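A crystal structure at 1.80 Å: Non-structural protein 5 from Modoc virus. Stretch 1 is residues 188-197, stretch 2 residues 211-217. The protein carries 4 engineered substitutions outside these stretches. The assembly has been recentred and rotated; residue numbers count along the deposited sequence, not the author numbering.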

ATOM      1  N   GLY A 188      12.973   0.513  -7.368  1.00 19.20           N
ATOM      2  CA  GLY A 188      12.115   1.299  -6.492  1.00 17.38           C
ATOM      3  C   GLY A 188      10.855   0.508  -6.157  1.00 16.17           C
ATOM      4  O   GLY A 188      10.483  -0.448  -6.873  1.00 14.20           O
ATOM      5  N   PHE A 189      10.209   0.878  -5.053  1.00 13.73           N
ATOM      6  CA  PHE A 189       9.002   0.139  -4.651  1.00 13.11           C
ATOM      7  C   PHE A 189       8.089   0.959  -3.739  1.00 12.75           C
ATOM      8  O   PHE A 189       8.525   1.899  -3.035  1.00 12.14           O
ATOM      9  N   CYS A 190       6.800   0.632  -3.768  1.00 12.10           N
ATOM     10  CA  CYS A 190       5.855   1.277  -2.874  1.00 11.71           C
ATOM     11  C   CYS A 190       4.764   0.248  -2.709  1.00 11.61           C
ATOM     12  O   CYS A 190       4.063  -0.051  -3.662  1.00 11.23           O
ATOM     13  N   VAL A 191       4.659  -0.276  -1.488  1.00 11.87           N
ATOM     14  CA  VAL A 191       3.860  -1.464  -1.186  1.00 11.70           C
ATOM     15  C   VAL A 191       2.931  -1.160   0.008  1.00 12.54           C
ATOM     16  O   VAL A 191       3.408  -0.809   1.096  1.00 12.50           O
ATOM     17  N   LYS A 192       1.621  -1.322  -0.196  1.00 11.38           N
ATOM     18  CA  LYS A 192       0.677  -1.254   0.928  1.00 11.94           C
ATOM     19  C   LYS A 192       0.938  -2.322   2.001  1.00 10.34           C
ATOM     20  O   LYS A 192       1.115  -3.513   1.692  1.00 10.93           O
ATOM     21  N   VAL A 193       0.944  -1.885   3.266  1.00  9.59           N
ATOM     22  CA  VAL A 193       1.043  -2.789   4.407  1.00  8.74           C
ATOM     23  C   VAL A 193      -0.230  -2.575   5.220  1.00  9.36           C
ATOM     24  O   VAL A 193      -0.337  -1.635   5.992  1.00  9.27           O
ATOM     25  N   LEU A 194      -1.219  -3.441   5.002  1.00  9.78           N
ATOM     26  CA  LEU A 194      -2.558  -3.215   5.568  1.00 10.12           C
ATOM     27  C   LEU A 194      -2.532  -3.218   7.089  1.00  9.69           C
ATOM     28  O   LEU A 194      -3.134  -2.365   7.719  1.00 10.66           O
ATOM     29  N   ASN A 195      -1.865  -4.225   7.662  1.00  9.52           N
ATOM     30  CA  ASN A 195      -1.727  -4.327   9.113  1.00 10.14           C
ATOM     31  C   ASN A 195      -0.244  -4.358   9.421  1.00 10.55           C
ATOM     32  O   ASN A 195       0.367  -5.445   9.356  1.00 11.42           O
ATOM     33  N   PRO A 196       0.342  -3.187   9.735  1.00 10.07           N
ATOM     34  CA  PRO A 196       1.769  -3.099  10.010  1.00 10.48           C
ATOM     35  C   PRO A 196       2.146  -3.305  11.480  1.00 11.55           C
ATOM     36  O   PRO A 196       3.332  -3.324  11.766  1.00 11.00           O
ATOM     37  N   TYR A 197       1.168  -3.444  12.383  1.00 11.44           N
ATOM     38  CA  TYR A 197       1.486  -3.570  13.827  1.00 13.46           C
ATOM     39  C   TYR A 197       1.583  -4.999  14.342  1.00 14.43           C
ATOM     40  O   TYR A 197       2.073  -5.235  15.440  1.00 16.02           O
ATOM     41  N   ARG A 211      17.183  -6.399   3.717  1.00 15.27           N
ATOM     42  CA  ARG A 211      17.563  -6.920   2.400  1.00 15.14           C
ATOM     43  C   ARG A 211      17.565  -5.863   1.302  1.00 15.75           C
ATOM     44  O   ARG A 211      18.426  -5.878   0.400  1.00 16.24           O
ATOM     45  N   PHE A 212      16.580  -4.964   1.350  1.00 15.27           N
ATOM     46  CA  PHE A 212      16.258  -4.076   0.243  1.00 15.39           C
ATOM     47  C   PHE A 212      16.288  -2.584   0.578  1.00 15.36           C
ATOM     48  O   PHE A 212      16.033  -1.751  -0.296  1.00 16.63           O
ATOM     49  N   GLY A 213      16.517  -2.244   1.842  1.00 14.62           N
ATOM     50  CA  GLY A 213      16.473  -0.837   2.304  1.00 14.82           C
ATOM     51  C   GLY A 213      15.053  -0.307   2.450  1.00 14.38           C
ATOM     52  O   GLY A 213      14.121  -1.066   2.691  1.00 14.53           O
ATOM     53  N   GLY A 214      14.871   0.998   2.312  1.00 14.79           N
ATOM     54  CA  GLY A 214      13.512   1.568   2.377  1.00 13.80           C
ATOM     55  C   GLY A 214      13.027   1.769   3.803  1.00 13.58           C
ATOM     56  O   GLY A 214      13.821   1.675   4.758  1.00 14.00           O
ATOM     57  N   GLY A 215      11.733   2.067   3.946  1.00 11.91           N
ATOM     58  CA  GLY A 215      11.170   2.460   5.234  1.00 12.89           C
ATOM     59  C   GLY A 215       9.662   2.339   5.160  1.00 12.96           C
ATOM     60  O   GLY A 215       9.114   1.927   4.126  1.00 13.40           O
ATOM     61  N   LEU A 216       8.995   2.663   6.254  1.00 12.79           N
ATOM     62  CA  LEU A 216       7.544   2.492   6.307  1.00 11.58           C
ATOM     63  C   LEU A 216       6.928   3.819   6.671  1.00 12.13           C
ATOM     64  O   LEU A 216       7.282   4.426   7.703  1.00 13.23           O
ATOM     65  N   ILE A 217       5.995   4.286   5.861  1.00 12.39           N
ATOM     66  CA  ILE A 217       5.425   5.624   6.075  1.00 13.33           C
ATOM     67  C   ILE A 217       3.898   5.608   6.127  1.00 13.16           C
ATOM     68  O   ILE A 217       3.248   4.733   5.530  1.00 11.43           O
TER

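No hydrogen bond crosses between the two stretches; side chains bridge them, in part by packing on backbone. CA of Phe189 is 8.5 Å from CA of Gly214, and CA of Val193 is 8.6 Å from CA of Leu216. A gap of that width must be filled by shape, and two large apolar residues do most of the filling: Phe189 from the first strand and Leu216 from the second.

Phe189 points toward the other stretch with chi1 at 55° (p) and chi2 at 81°, which sends its ring to the turn where the helix ends and the next strand has yet to begin. The hollow it enters is lined mainly by backbone. CE2 of Phe189 lies 3.9 Å from O of Phe212 and 4.2 Å from CB of Phe212, while CZ of Phe189 sits 4.0 Å from O of Gly213. Both carbonyl oxygens approach the ring at its edge, near its plane, where the slightly positive ring hydrogens suit them. The O of Gly213 is buried by this contact and finds no hydrogen-bonding partner in the model.

Gly214 shapes the same hollow by what it lacks. Its CA is 4.3 Å from CZ of Phe189, and a CB built there would point toward stretch 1 and clash, at 2.9 Å from that same CZ. The backbone angles alone also call for glycine, so fold and packing make the same demand. Gly213, just past the helix, has positive phi, which favours glycine without any help from the ring. Phe212 offers the base of its side chain: its CB points toward stretch 1, but chi1 at -51° (m) carries the ring away.

Further along, Leu216 is the bump and stretch 1 supplies the seat. With chi1 at -173° (t) and chi2 at 76° (p), its two methyls reach different neighbours: CD1 of Leu216 rests 3.7 Å from CG2 of Val193, and CD2 of Leu216 lies 3.8 Å from CB of Pro196. Val193, chi1 at -175° (t), and Pro196, its ring C-gamma endo, both point CA-to-CB toward stretch 2, so one forked side chain spans the end of the strand and the loop beyond it.

Polar side chains stay out of the seam. Lys192 points away in an all-t extension, its NZ hydrogen-bonded elsewhere in the structure. Asn195 OD1 accepts a weak bond from N of Tyr197 (3.1 Å) within the loop. The rule: a ring against glycine-rich backbone, a forked leucine against valine and proline.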

ATOM      1  CB  PHE A 189       9.364  -1.241  -4.040  1.00 13.41           C
ATOM      2  CG  PHE A 189      10.340  -1.166  -2.885  1.00 14.06           C
ATOM      3  CD1 PHE A 189       9.900  -0.834  -1.585  1.00 14.87           C
ATOM      4  CD2 PHE A 189      11.701  -1.402  -3.093  1.00 15.28           C
ATOM      5  CE1 PHE A 189      10.830  -0.761  -0.530  1.00 14.38           C
ATOM      6  CE2 PHE A 189      12.618  -1.332  -2.028  1.00 16.37           C
ATOM      7  CZ  PHE A 189      12.168  -0.997  -0.756  1.00 14.05           C
ATOM      8  CB  CYS A 190       5.319   2.581  -3.474  1.00 11.84           C
ATOM      9  SG  CYS A 190       4.035   3.352  -2.544  1.00 14.47           S
ATOM     10  CB  VAL A 191       4.760  -2.676  -0.843  1.00 11.52           C
ATOM     11  CG1 VAL A 191       3.893  -3.874  -0.506  1.00 10.32           C
ATOM     12  CG2 VAL A 191       5.741  -3.006  -2.062  1.00 13.50           C
ATOM     13  CB  LYS A 192      -0.764  -1.349   0.432  1.00 11.93           C
ATOM     14  CG  LYS A 192      -1.799  -1.040   1.527  1.00 12.44           C
ATOM     15  CD  LYS A 192      -3.242  -1.060   0.970  1.00 14.90           C
ATOM     16  CE  LYS A 192      -4.218  -1.097   2.121  1.00 18.67           C
ATOM     17  NZ  LYS A 192      -5.621  -0.795   1.652  1.00 19.91           N
ATOM     18  CB  VAL A 193       2.319  -2.536   5.264  1.00  9.29           C
ATOM     19  CG1 VAL A 193       2.456  -3.586   6.377  1.00  8.40           C
ATOM     20  CG2 VAL A 193       3.592  -2.549   4.374  1.00  9.38           C
ATOM     21  CB  LEU A 194      -3.490  -4.346   5.101  1.00 11.13           C
ATOM     22  CG  LEU A 194      -4.890  -4.332   5.730  1.00 11.19           C
ATOM     23  CD1 LEU A 194      -5.617  -3.060   5.319  1.00 14.14           C
ATOM     24  CD2 LEU A 194      -5.617  -5.624   5.274  1.00 11.54           C
ATOM     25  CB  ASN A 195      -2.383  -5.624   9.622  1.00  9.28           C
ATOM     26  CG  ASN A 195      -2.129  -5.899  11.110  1.00 11.62           C
ATOM     27  OD1 ASN A 195      -1.270  -5.275  11.746  1.00 14.06           O
ATOM     28  ND2 ASN A 195      -2.886  -6.842  11.675  1.00 12.57           N
ATOM     29  CB  PRO A 196       2.091  -1.653   9.614  1.00 10.00           C
ATOM     30  CG  PRO A 196       0.871  -0.903  10.021  1.00 10.24           C
ATOM     31  CD  PRO A 196      -0.296  -1.850   9.750  1.00  9.80           C
ATOM     32  CB  TYR A 197       0.503  -2.776  14.688  1.00 13.33           C
ATOM     33  CG  TYR A 197      -0.934  -3.119  14.408  1.00 12.12           C
ATOM     34  CD1 TYR A 197      -1.557  -4.194  15.038  1.00 14.93           C
ATOM     35  CD2 TYR A 197      -1.671  -2.350  13.529  1.00 13.40           C
ATOM     36  CE1 TYR A 197      -2.875  -4.503  14.776  1.00 14.34           C
ATOM     37  CE2 TYR A 197      -2.985  -2.634  13.265  1.00 10.66           C
ATOM     38  CZ  TYR A 197      -3.572  -3.712  13.873  1.00 13.30           C
ATOM     39  OH  TYR A 197      -4.876  -3.997  13.572  1.00 11.56           O
ATOM     40  CB  ARG A 211      16.604  -8.074   2.014  1.00 15.15           C
ATOM     41  CG  ARG A 211      16.659  -9.316   2.929  1.00 13.63           C
ATOM     42  CD  ARG A 211      15.572 -10.348   2.514  1.00 16.35           C
ATOM     43  NE  ARG A 211      15.865 -10.830   1.165  1.00 19.48           N
ATOM     44  CZ  ARG A 211      15.031 -11.566   0.435  1.00 21.64           C
ATOM     45  NH1 ARG A 211      13.825 -11.880   0.905  1.00 18.33           N
ATOM     46  NH2 ARG A 211      15.413 -11.974  -0.774  1.00 21.15           N
ATOM     47  CB  PHE A 212      14.841  -4.439  -0.257  1.00 16.34           C
ATOM     48  CG  PHE A 212      14.645  -5.928  -0.544  1.00 15.40           C
ATOM     49  CD1 PHE A 212      15.485  -6.612  -1.432  1.00 19.84           C
ATOM     50  CD2 PHE A 212      13.618  -6.634   0.063  1.00 18.13           C
ATOM     51  CE1 PHE A 212      15.299  -7.978  -1.707  1.00 19.35           C
ATOM     52  CE2 PHE A 212      13.434  -8.005  -0.212  1.00 19.91           C
ATOM     53  CZ  PHE A 212      14.291  -8.656  -1.098  1.00 20.12           C
ATOM     54  CB  LEU A 216       7.150   1.401   7.330  1.00 10.85           C
ATOM     55  CG  LEU A 216       5.665   1.039   7.311  1.00  9.08           C
ATOM     56  CD1 LEU A 216       5.370   0.149   6.085  1.00 10.45           C
ATOM     57  CD2 LEU A 216       5.190   0.345   8.638  1.00 10.25           C
ATOM     58  CB  ILE A 217       5.922   6.655   5.010  1.00 12.75           C
ATOM     59  CG1 ILE A 217       5.465   6.238   3.597  1.00 12.85           C
ATOM     60  CG2 ILE A 217       7.466   6.849   5.117  1.00 14.54           C
ATOM     61  CD1 ILE A 217       5.722   7.252   2.464  1.00 15.85           C
TER